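Local coordinates for dipicolinate synthase, B chain (Bacillus cereus, PDB 3MCU), which probably works with DpaA to oxidise dihydrodipicolinate to dipicolinate during sporulation, with NADP+ as electron acceptor, at the interface of chains A and B and the interface of chains A and C. Numbering follows the deposited sequence. Chains: chain A/B/C, Dipicolinate synthase, B chain.

Contact 1: the interface of chains A and B. Residues chain A 134, 157, 160, 167, 193, 195; chain B 188-191.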
loop_
_atom_site.group_PDB
_atom_site.type_symbol
_atom_site.label_atom_id
_atom_site.label_comp_id
_atom_site.label_asym_id
_atom_site.label_seq_id
_atom_site.Cartn_x
_atom_site.Cartn_y
_atom_site.Cartn_z
ATOM N N LEU A 134 -8.390 14.297 2.355
ATOM C CA LEU A 134 -9.278 13.489 1.522
ATOM C C LEU A 134 -8.729 13.382 0.097
ATOM O O LEU A 134 -9.428 12.970 -0.828
ATOM C CB LEU A 134 -10.694 14.080 1.518
ATOM C CG LEU A 134 -11.353 14.129 2.902
ATOM C CD1 LEU A 134 -12.528 15.090 2.902
ATOM C CD2 LEU A 134 -11.792 12.736 3.332
ATOM N N GLN A 157 -14.128 18.021 7.870
ATOM C CA GLN A 157 -13.867 19.071 6.888
ATOM C C GLN A 157 -14.009 20.435 7.540
ATOM O O GLN A 157 -14.983 20.693 8.229
ATOM C CB GLN A 157 -14.819 18.939 5.686
ATOM C CG GLN A 157 -14.678 17.615 4.946
ATOM C CD GLN A 157 -15.555 17.508 3.709
ATOM O OE1 GLN A 157 -16.649 16.955 3.761
ATOM N NE2 GLN A 157 -15.062 18.017 2.585
ATOM N N PRO A 160 -15.714 22.808 3.382
ATOM C CA PRO A 160 -16.116 21.901 2.296
ATOM C C PRO A 160 -16.064 22.502 0.885
ATOM O O PRO A 160 -15.790 21.764 -0.057
ATOM C CB PRO A 160 -17.557 21.537 2.656
ATOM C CG PRO A 160 -17.629 21.736 4.150
ATOM C CD PRO A 160 -16.723 22.886 4.449
HETATM N N MSE A 167 -9.067 18.542 6.081
HETATM C CA MSE A 167 -9.633 18.160 7.385
HETATM C C MSE A 167 -8.775 18.627 8.547
HETATM O O MSE A 167 -7.554 18.693 8.449
HETATM C CB MSE A 167 -9.955 16.664 7.476
HETATM C CG MSE A 167 -11.103 16.263 6.533
HETATM SE SE MSE A 167 -11.836 14.489 6.880
HETATM C CE MSE A 167 -10.245 13.412 6.472
ATOM N N GLU A 193 -18.454 17.135 12.031
ATOM C CA GLU A 193 -18.571 18.259 11.117
ATOM C C GLU A 193 -17.833 19.472 11.668
ATOM O O GLU A 193 -18.433 20.411 12.194
ATOM C CB GLU A 193 -20.037 18.580 10.819
ATOM C CG GLU A 193 -20.761 17.469 10.068
ATOM C CD GLU A 193 -22.230 17.779 9.810
ATOM O OE1 GLU A 193 -22.718 18.834 10.285
ATOM O OE2 GLU A 193 -22.895 16.959 9.140
ATOM N N PHE A 195 -16.702 21.985 10.328
ATOM C CA PHE A 195 -17.055 23.274 9.740
ATOM C C PHE A 195 -18.215 23.949 10.479
ATOM O O PHE A 195 -18.495 25.118 10.269
ATOM C CB PHE A 195 -17.364 23.141 8.227
ATOM C CG PHE A 195 -18.435 22.131 7.906
ATOM C CD1 PHE A 195 -19.760 22.518 7.780
ATOM C CD2 PHE A 195 -18.116 20.791 7.731
ATOM C CE1 PHE A 195 -20.753 21.583 7.488
ATOM C CE2 PHE A 195 -19.099 19.851 7.441
ATOM C CZ PHE A 195 -20.418 20.243 7.319
ATOM N N GLN B 188 -20.460 18.243 -1.762
ATOM C CA GLN B 188 -19.936 18.679 -0.474
ATOM C C GLN B 188 -21.051 19.197 0.438
ATOM O O GLN B 188 -22.042 19.755 -0.040
ATOM C CB GLN B 188 -18.894 19.779 -0.678
ATOM C CG GLN B 188 -17.681 19.374 -1.506
ATOM C CD GLN B 188 -16.788 18.347 -0.812
ATOM O OE1 GLN B 188 -15.914 17.752 -1.436
ATOM N NE2 GLN B 188 -17.013 18.131 0.474
ATOM N N PRO B 189 -20.895 19.020 1.759
ATOM C CA PRO B 189 -19.763 18.311 2.383
ATOM C C PRO B 189 -19.876 16.803 2.205
ATOM O O PRO B 189 -20.966 16.254 2.312
ATOM C CB PRO B 189 -19.902 18.661 3.870
ATOM C CG PRO B 189 -21.352 18.979 4.060
ATOM C CD PRO B 189 -21.809 19.607 2.758
ATOM N N VAL B 190 -18.762 16.137 1.940
ATOM C CA VAL B 190 -18.806 14.690 1.784
ATOM C C VAL B 190 -18.619 13.954 3.118
ATOM O O VAL B 190 -19.001 12.786 3.249
ATOM C CB VAL B 190 -17.804 14.202 0.710
ATOM C CG1 VAL B 190 -16.379 14.432 1.160
ATOM C CG2 VAL B 190 -18.036 12.740 0.403
ATOM N N VAL B 191 -18.041 14.626 4.112
ATOM C CA VAL B 191 -17.931 14.025 5.441
ATOM C C VAL B 191 -18.889 14.704 6.397
ATOM O O VAL B 191 -18.763 15.899 6.668
ATOM C CB VAL B 191 -16.499 14.097 6.033
ATOM C CG1 VAL B 191 -16.458 13.345 7.326
ATOM C CG2 VAL B 191 -15.468 13.503 5.073
HETATM O O HOH W 1 -16.827 16.977 8.255
#

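Contact 2: the interface of chains A and C. Residues chain A 136; chain C 101-102, 118, 144, 147, 150.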
loop_
_atom_site.group_PDB
_atom_site.type_symbol
_atom_site.label_atom_id
_atom_site.label_comp_id
_atom_site.label_asym_id
_atom_site.label_seq_id
_atom_site.Cartn_x
_atom_site.Cartn_y
_atom_site.Cartn_z
ATOM N N LEU A 136 -4.463 12.729 -1.475
ATOM C CA LEU A 136 -3.370 11.757 -1.318
ATOM C C LEU A 136 -3.066 11.325 0.134
ATOM O O LEU A 136 -2.541 10.218 0.360
ATOM C CB LEU A 136 -2.094 12.271 -1.985
ATOM C CG LEU A 136 -2.106 12.209 -3.524
ATOM C CD1 LEU A 136 -1.017 13.094 -4.138
ATOM C CD2 LEU A 136 -2.008 10.745 -4.008
ATOM N N PHE C 101 5.842 13.067 -3.451
ATOM C CA PHE C 101 4.566 13.592 -3.965
ATOM C C PHE C 101 3.472 12.556 -3.796
ATOM O O PHE C 101 2.412 12.852 -3.229
ATOM C CB PHE C 101 4.692 13.998 -5.448
ATOM C CG PHE C 101 3.455 14.685 -6.021
ATOM C CD1 PHE C 101 2.705 15.548 -5.262
ATOM C CD2 PHE C 101 3.065 14.462 -7.335
ATOM C CE1 PHE C 101 1.580 16.180 -5.805
ATOM C CE2 PHE C 101 1.943 15.077 -7.876
ATOM C CZ PHE C 101 1.207 15.939 -7.128
ATOM N N ALA C 102 3.734 11.339 -4.269
ATOM C CA ALA C 102 2.783 10.232 -4.120
ATOM C C ALA C 102 2.424 9.962 -2.649
ATOM O O ALA C 102 1.303 9.587 -2.339
ATOM C CB ALA C 102 3.314 8.956 -4.792
ATOM N N LEU C 118 -3.418 20.843 -6.041
ATOM C CA LEU C 118 -4.390 19.781 -5.766
ATOM C C LEU C 118 -5.418 20.202 -4.713
ATOM O O LEU C 118 -6.550 19.713 -4.709
ATOM C CB LEU C 118 -3.681 18.489 -5.316
ATOM C CG LEU C 118 -2.741 17.830 -6.337
ATOM C CD1 LEU C 118 -2.196 16.509 -5.789
ATOM C CD2 LEU C 118 -3.457 17.596 -7.656
ATOM N N LEU C 144 -0.067 7.661 -8.501
ATOM C CA LEU C 144 -0.272 8.991 -9.060
ATOM C C LEU C 144 -1.131 8.983 -10.332
ATOM O O LEU C 144 -2.051 9.802 -10.491
ATOM C CB LEU C 144 1.088 9.636 -9.347
ATOM C CG LEU C 144 1.878 9.959 -8.074
ATOM C CD1 LEU C 144 3.266 10.459 -8.441
ATOM C CD2 LEU C 144 1.135 10.989 -7.223
ATOM N N THR C 147 -4.607 8.903 -9.676
ATOM C CA THR C 147 -5.100 9.930 -8.751
ATOM C C THR C 147 -5.756 11.141 -9.409
ATOM O O THR C 147 -5.287 11.634 -10.431
ATOM C CB THR C 147 -3.975 10.418 -7.814
ATOM O OG1 THR C 147 -3.411 9.287 -7.139
ATOM C CG2 THR C 147 -4.508 11.418 -6.809
ATOM N N ILE C 150 -4.081 14.477 -11.559
ATOM C CA ILE C 150 -2.669 14.323 -11.822
ATOM C C ILE C 150 -2.493 13.696 -13.210
ATOM O O ILE C 150 -3.138 12.699 -13.527
ATOM C CB ILE C 150 -1.988 13.470 -10.726
ATOM C CG1 ILE C 150 -2.192 14.129 -9.351
ATOM C CG2 ILE C 150 -0.507 13.283 -11.043
ATOM C CD1 ILE C 150 -1.510 13.390 -8.178
HETATM O O HOH W 2 -1.210 8.247 -1.272
#

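Contact 3: the interface of chains A and C. Residues chain A 95-96, 99, 103, 137, 140; chain C 103-105.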
loop_
_atom_site.group_PDB
_atom_site.type_symbol
_atom_site.label_atom_id
_atom_site.label_comp_id
_atom_site.label_asym_id
_atom_site.label_seq_id
_atom_site.Cartn_x
_atom_site.Cartn_y
_atom_site.Cartn_z
ATOM N N GLY A 95 0.241 17.833 7.177
ATOM C CA GLY A 95 0.119 16.730 6.244
ATOM C C GLY A 95 1.463 16.050 6.035
ATOM O O GLY A 95 1.528 14.826 5.913
ATOM N N ASN A 96 2.533 16.843 6.011
ATOM C CA ASN A 96 3.892 16.328 5.808
ATOM C C ASN A 96 4.299 15.374 6.921
ATOM O O ASN A 96 4.730 14.243 6.670
ATOM C CB ASN A 96 4.894 17.480 5.730
ATOM C CG ASN A 96 6.321 17.011 5.485
ATOM O OD1 ASN A 96 6.637 16.468 4.426
ATOM N ND2 ASN A 96 7.190 17.247 6.442
ATOM N N SER A 99 2.185 12.150 7.014
ATOM C CA SER A 99 2.673 11.203 6.029
ATOM C C SER A 99 3.937 10.471 6.505
ATOM O O SER A 99 4.005 9.248 6.446
ATOM C CB SER A 99 2.939 11.909 4.695
ATOM O OG SER A 99 3.769 11.120 3.858
ATOM N N ASN A 103 4.537 6.392 7.614
ATOM C CA ASN A 103 5.537 5.635 6.891
ATOM C C ASN A 103 6.779 5.292 7.733
ATOM O O ASN A 103 7.714 4.701 7.238
ATOM C CB ASN A 103 5.918 6.361 5.605
ATOM C CG ASN A 103 4.900 6.133 4.484
ATOM O OD1 ASN A 103 4.112 7.017 4.163
ATOM N ND2 ASN A 103 4.912 4.945 3.898
ATOM N N ASN A 137 -3.376 12.185 1.105
ATOM C CA ASN A 137 -3.034 11.882 2.490
ATOM C C ASN A 137 -4.084 11.036 3.202
ATOM O O ASN A 137 -3.861 10.584 4.321
ATOM C CB ASN A 137 -2.762 13.153 3.284
ATOM C CG ASN A 137 -1.363 13.189 3.869
ATOM O OD1 ASN A 137 -0.766 12.153 4.165
ATOM N ND2 ASN A 137 -0.828 14.395 4.037
ATOM N N ASN A 140 -2.833 7.666 4.325
ATOM C CA ASN A 140 -1.981 7.774 5.512
ATOM C C ASN A 140 -2.784 7.919 6.828
ATOM O O ASN A 140 -2.547 7.201 7.808
ATOM C CB ASN A 140 -0.984 8.926 5.344
ATOM C CG ASN A 140 0.018 8.675 4.216
ATOM O OD1 ASN A 140 0.476 7.547 4.017
ATOM N ND2 ASN A 140 0.369 9.730 3.484
ATOM N N ASN C 103 3.375 10.185 -1.754
ATOM C CA ASN C 103 3.156 9.952 -0.336
ATOM C C ASN C 103 2.639 11.186 0.400
ATOM O O ASN C 103 2.480 11.165 1.623
ATOM C CB ASN C 103 4.444 9.452 0.319
ATOM C CG ASN C 103 4.708 7.983 0.033
ATOM O OD1 ASN C 103 5.558 7.631 -0.796
ATOM N ND2 ASN C 103 3.972 7.114 0.714
ATOM N N ALA C 104 2.409 12.263 -0.345
ATOM C CA ALA C 104 1.856 13.497 0.219
ATOM C C ALA C 104 2.791 14.143 1.254
ATOM O O ALA C 104 2.349 14.642 2.299
ATOM C CB ALA C 104 0.481 13.247 0.819
HETATM N N MSE C 105 4.086 14.118 0.951
HETATM C CA MSE C 105 5.081 14.897 1.672
HETATM C C MSE C 105 5.236 16.240 0.976
HETATM O O MSE C 105 4.871 16.381 -0.202
HETATM C CB MSE C 105 6.411 14.159 1.688
HETATM C CG MSE C 105 6.285 12.798 2.338
HETATM SE SE MSE C 105 7.956 11.854 2.690
HETATM C CE MSE C 105 9.148 13.367 3.051
#

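Contact 1: the interface of chains A and B
A:Gln157 reaches across to the B:Gln188 to B:Val191 loop and lies with its side chain over the backbone there. From CB, CG turns anti to the carbonyl carbon (chi1 -61°), and the extended chain carries the tip straight into chain B. CG packs on B:Val191, 4.1 Å from CB of that residue. At the amide, OE1 accepts a hydrogen bond from the backbone N of B:Val191 at 2.7 Å, nearly straight (165° at H), with the donor tilted 30° from the carbonyl plane. The neighbouring N of B:Val190 is also close to OE1, but its N-H points elsewhere. NE2 lies 2.9 Å from NE2 of B:Gln188. Two amide nitrogens facing each other is doubtful as modelled; turning the B:Gln188 amide over would offer an acceptor. Around this polar core, A:Leu134 CD1 touches B:Val191 CG2 at 4.0 Å, and selenium of A:Met167 approaches the same methyl. B:Pro189, which follows a cis peptide bond, sets its CG 3.6 Å from A:Phe195 CZ, while A:Pro160 packs on its CB and sets CG over the rim of one phenyl face. Water 1 joins A:Gln157 N (2.9 Å) to B:Val191 O. Within chain A the site gathers 3-10 helix 194-197, the end of strand 155-157 and the start of strand 167-169; chain B gives a loop beyond helix 174-182, and the two-fold repeats everything with the chains exchanged.

Contact 2: the interface of chains A and C
A:Leu136 pushes its forked tip into a largely apolar pocket of chain C formed by C:Phe101, C:Leu118, C:Thr147 and C:Ile150, burying 86 Å² of its own surface. The two methyls divide the work. CD1 points deeper, 4.0 Å from C:Leu118 CD1 and 4.1 Å from C:Ile150 CD1, and it also meets the backbone O of C:Phe101 at 3.6 Å. CD2 turns to C:Thr147, whose two branches both touch it: CG2 at 3.8 Å and the hydroxyl OG1 at 3.7 Å. CG of A:Leu136 stands anti to the carbonyl carbon, beside the backbone N (chi1 -74°). Beside this plug, water 2 bridges the carbonyls A:Leu136 O (2.9 Å) and C:Ala102 O (3.0 Å), tying the two backbones together. Farther out, the pocket residues hold one another. The C:Phe101 ring leans its CZ on C:Leu118 CD1 at 3.7 Å and also reaches C:Ile150 CD1, while C:Leu144 CD2 backs that isoleucine methyl from another side. In the fold, the plug comes from the loop leading into helix 138-146 of chain A; the pocket lies among helices 95-102, 109-118 and 138-145 of chain C, with C:Ile150 opening strand 150-152 at its floor.

Contact 3: the interface of chains A and C
The backbone O of C:Asn103 receives the OG hydroxyl of A:Ser99 at 2.6 Å and, more weakly, ND2 of A:Asn140 at 3.2 Å (133° at H). In this flavoprotein-family fold, the chain A groups come from helices 95-102 and 138-146, the loop before the latter and the residue just past helix 95-102. The serine hydroxyl, anti to its backbone N (chi1 163°), approaches from above the carbonyl plane. ND2 of A:Asn140 makes its stronger bond within chain A, to OD1 of A:Asn137 at 2.8 Å, almost straight and in its own amide plane. A:Asn137 in turn passes ND2 to A:Gly95 O at 3.0 Å, above that carbonyl's plane. With one bond at each end, the A:Asn137 amide is fixed in rotation and offers a flat face to chain C. The methyl CB of C:Ala104 rests squarely on that face, 3.6 Å from CG and at similar range from OD1 and ND2. C:Ala104 has left-handed backbone torsions, in the turn that follows C:Asn103 just past helix 95-102. Next along, the selenomethionine C:Met105 lies alongside helix 95-102 of chain A: its CG is 3.4 Å from A:Ser99 OG, and its CA is 3.5 Å from A:Asn96 OD1. At the opposite end, the side-chain amides of A:Asn103 and C:Asn103 stand nearly perpendicular, with A:Asn103 OD1 3.5 Å from C:Asn103 ND2, near but not bonded.

Contacts 2 and 3 belong to one A-C interface, their C-alpha centres about 11 Å apart, and adjoin in sequence on the chain C side too, C:Ala102 beside C:Asn103. This interface is not an exact two-fold; the chains use overlapping but different sets of residues, as might fit a ring, and the meeting of the Asn103 copies would suit a three-fold axis nearby. Contact 1 belongs to the two-fold A-B interface, its C-alpha centre about 19 Å from those of the other two. The loop before helix 138-146 links all three, giving A:Leu134, A:Leu136 and A:Asn137 to contacts 1, 2 and 3. Together the two interface types could build the six-copy deposited assembly.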